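Local coordinates for protein probable exosome complex exonuclease 2 (Pyrococcus abyssi, PDB 2PO1) that probably serves as the non-catalytic Rrp42 subunit of the archaeal exosome, which degrades RNA, and contributes to structuring the Rrp41 active site, at residues 158-166 / 264-275. Numbering follows the deposited sequence.
Sequences IAAIAALLN and IRKLILEAVEKA
Ile158, Ala162 and Leu165 meet Ile264, Ile268 and Val272 in a buried helix-helix contact of the RNase PH fold. It joins helix 152-166, which lies on the five-stranded mixed sheet, to the long C-terminal helix 247-275. The two segments run in roughly the same direction, with axes 9.5 Å apart at closest approach and a crossing angle of -35°. Ile268 is a knob in the hole formed by Ile158, Ile161, Ala162 and Leu165. Its two branches divide that hole. CD1 of Ile268 enters beside Ile161 CG2, at 3.7 Å, and Ile158 CG2 packs against the same CG1-CD1 arm. CG2 of Ile268 meets Ala162 CB and lies 3.5 Å from Leu165 CD1. A chi1 of -63° separates the branches, with CG1 next to the backbone N of Ile268 and CG2 opposite it, and the extended chi2 of 167° carries CD1 out to Ile161. The CA atoms of Ala162 and Ile268 are 5.8 Å apart, and the same spacing recurs at Asn166 and Val272. One turn earlier, Ile158 and Ile264 cross nearly at right angles, with Ile158 CG1 3.7 Å from Ile264 CG2. One turn later, Val272 CG2 rests on Leu165 CB at 3.5 Å. Strand 39-43 flanks the seam, where Ile41 touches both Ile158 and Ile268. The contact turns polar at its C-terminal end. Asn166 OD1 accepts a hydrogen bond from Ser52 N, in strand 51-57, and its side-chain ND2 reaches the other helix through a water. That water accepts from Asn166 ND2 at 3.1 Å and donates to Val272 O at 2.6 Å.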
# COMPACT_ATOMS: atom_id res chain seq x y z
N ILE C 158 22.77 -5.82 19.59
CA ILE C 158 23.79 -6.85 19.89
C ILE C 158 23.81 -7.81 18.73
O ILE C 158 24.85 -8.03 18.11
CB ILE C 158 23.47 -7.60 21.14
CG1 ILE C 158 23.75 -6.70 22.34
CG2 ILE C 158 24.34 -8.84 21.32
CD1 ILE C 158 23.04 -7.20 23.58
N ALA C 159 22.65 -8.32 18.37
CA ALA C 159 22.55 -9.22 17.21
C ALA C 159 23.08 -8.58 15.94
O ALA C 159 23.70 -9.26 15.14
CB ALA C 159 21.13 -9.67 17.00
N ALA C 160 22.83 -7.27 15.75
CA ALA C 160 23.15 -6.61 14.47
C ALA C 160 24.65 -6.52 14.36
O ALA C 160 25.24 -6.94 13.37
CB ALA C 160 22.50 -5.22 14.35
N ILE C 161 25.30 -6.05 15.41
CA ILE C 161 26.72 -5.90 15.31
C ILE C 161 27.40 -7.27 15.34
O ILE C 161 28.45 -7.47 14.70
CB ILE C 161 27.31 -4.92 16.38
CG1 ILE C 161 28.76 -4.56 16.01
CG2 ILE C 161 27.19 -5.48 17.74
CD1 ILE C 161 28.77 -3.62 14.73
N ALA C 162 26.81 -8.22 16.05
CA ALA C 162 27.43 -9.54 16.07
C ALA C 162 27.29 -10.17 14.69
O ALA C 162 28.18 -10.88 14.23
CB ALA C 162 26.81 -10.44 17.18
N ALA C 163 26.18 -9.91 14.00
CA ALA C 163 25.97 -10.53 12.69
C ALA C 163 26.97 -9.89 11.70
O ALA C 163 27.61 -10.56 10.89
CB ALA C 163 24.53 -10.35 12.25
N LEU C 164 27.17 -8.57 11.81
CA LEU C 164 28.12 -7.84 10.93
C LEU C 164 29.55 -8.32 11.14
O LEU C 164 30.35 -8.49 10.19
CB LEU C 164 27.98 -6.35 11.23
CG LEU C 164 26.75 -5.72 10.62
CD1 LEU C 164 26.65 -4.36 11.22
CD2 LEU C 164 26.98 -5.58 9.12
N LEU C 165 29.90 -8.56 12.40
CA LEU C 165 31.20 -9.13 12.73
C LEU C 165 31.32 -10.53 12.19
O LEU C 165 32.36 -10.93 11.81
CB LEU C 165 31.45 -9.16 14.23
CG LEU C 165 31.67 -7.76 14.81
CD1 LEU C 165 31.41 -7.83 16.31
CD2 LEU C 165 33.06 -7.23 14.45
N ASN C 166 30.21 -11.25 12.16
CA ASN C 166 30.18 -12.62 11.62
C ASN C 166 30.21 -12.71 10.10
O ASN C 166 30.43 -13.79 9.52
CB ASN C 166 28.88 -13.29 12.08
CG ASN C 166 28.73 -14.68 11.56
OD1 ASN C 166 27.79 -14.97 10.90
ND2 ASN C 166 29.68 -15.56 11.88
N ILE C 264 29.13 -6.58 27.42
CA ILE C 264 28.44 -7.20 26.29
C ILE C 264 29.37 -7.39 25.09
O ILE C 264 29.34 -8.45 24.42
CB ILE C 264 27.20 -6.39 25.94
CG1 ILE C 264 26.25 -6.44 27.16
CG2 ILE C 264 26.60 -6.90 24.65
CD1 ILE C 264 24.89 -6.23 26.86
N ARG C 265 30.20 -6.38 24.81
CA ARG C 265 31.18 -6.50 23.70
C ARG C 265 32.05 -7.74 23.86
O ARG C 265 32.27 -8.49 22.89
CB ARG C 265 32.06 -5.27 23.66
CG ARG C 265 32.85 -5.00 22.38
CD ARG C 265 32.46 -3.55 21.97
NE ARG C 265 32.65 -2.70 23.15
CZ ARG C 265 31.88 -1.69 23.51
NH1 ARG C 265 30.82 -1.27 22.82
NH2 ARG C 265 32.19 -1.09 24.63
N LYS C 266 32.54 -7.97 25.07
CA LYS C 266 33.26 -9.21 25.32
C LYS C 266 32.47 -10.49 24.92
O LYS C 266 33.05 -11.41 24.36
CB LYS C 266 33.70 -9.28 26.76
CG LYS C 266 34.65 -8.18 27.14
CD LYS C 266 35.25 -8.47 28.53
CE LYS C 266 35.89 -7.23 29.12
NZ LYS C 266 36.94 -6.68 28.23
N LEU C 267 31.16 -10.53 25.18
CA LEU C 267 30.36 -11.69 24.81
C LEU C 267 30.19 -11.80 23.29
O LEU C 267 30.28 -12.89 22.74
CB LEU C 267 28.97 -11.62 25.44
CG LEU C 267 29.02 -11.72 26.94
CD1 LEU C 267 27.66 -11.33 27.60
CD2 LEU C 267 29.52 -13.12 27.40
N ILE C 268 29.93 -10.66 22.66
CA ILE C 268 29.93 -10.57 21.22
C ILE C 268 31.23 -11.06 20.59
O ILE C 268 31.19 -11.87 19.70
CB ILE C 268 29.63 -9.14 20.72
CG1 ILE C 268 28.21 -8.71 21.14
CG2 ILE C 268 29.83 -9.09 19.21
CD1 ILE C 268 27.96 -7.15 20.94
N LEU C 269 32.38 -10.58 21.06
CA LEU C 269 33.63 -10.94 20.41
C LEU C 269 33.83 -12.46 20.56
O LEU C 269 34.27 -13.12 19.64
CB LEU C 269 34.82 -10.20 21.02
CG LEU C 269 35.38 -8.95 20.32
CD1 LEU C 269 34.85 -8.85 18.90
CD2 LEU C 269 35.07 -7.71 21.13
N GLU C 270 33.45 -12.98 21.73
CA GLU C 270 33.58 -14.40 22.10
C GLU C 270 32.72 -15.25 21.14
O GLU C 270 33.17 -16.22 20.56
CB GLU C 270 33.11 -14.54 23.55
CG GLU C 270 33.24 -15.90 24.20
CD GLU C 270 33.20 -15.84 25.76
OE1 GLU C 270 33.67 -16.81 26.39
OE2 GLU C 270 32.70 -14.84 26.37
N ALA C 271 31.48 -14.85 20.96
CA ALA C 271 30.56 -15.56 20.05
C ALA C 271 31.11 -15.51 18.65
O ALA C 271 31.08 -16.50 17.93
CB ALA C 271 29.20 -14.93 20.07
N VAL C 272 31.58 -14.34 18.28
CA VAL C 272 32.09 -14.11 16.92
C VAL C 272 33.28 -15.04 16.70
O VAL C 272 33.33 -15.77 15.72
CB VAL C 272 32.47 -12.67 16.72
CG1 VAL C 272 33.39 -12.52 15.48
CG2 VAL C 272 31.18 -11.81 16.57
N GLU C 273 34.22 -15.02 17.64
CA GLU C 273 35.35 -15.88 17.61
C GLU C 273 35.02 -17.36 17.68
O GLU C 273 35.69 -18.16 17.06
CB GLU C 273 36.29 -15.51 18.74
CG GLU C 273 37.05 -14.25 18.40
CD GLU C 273 37.68 -14.33 17.00
OE1 GLU C 273 38.70 -15.06 16.88
OE2 GLU C 273 37.13 -13.70 16.05
N LYS C 274 34.01 -17.73 18.46
CA LYS C 274 33.64 -19.15 18.57
C LYS C 274 33.20 -19.72 17.21
O LYS C 274 33.53 -20.88 16.89
CB LYS C 274 32.54 -19.39 19.62
CG LYS C 274 32.20 -20.86 19.80
CD LYS C 274 30.97 -21.07 20.67
CE LYS C 274 30.78 -22.57 21.02
NZ LYS C 274 29.68 -22.80 22.02
N ALA C 275 32.48 -18.93 16.41
CA ALA C 275 31.94 -19.45 15.14
C ALA C 275 33.02 -19.68 14.09
O ALA C 275 32.79 -20.39 13.12
CB ALA C 275 30.84 -18.53 14.56
O HOH W 1 32.27 -15.13 13.47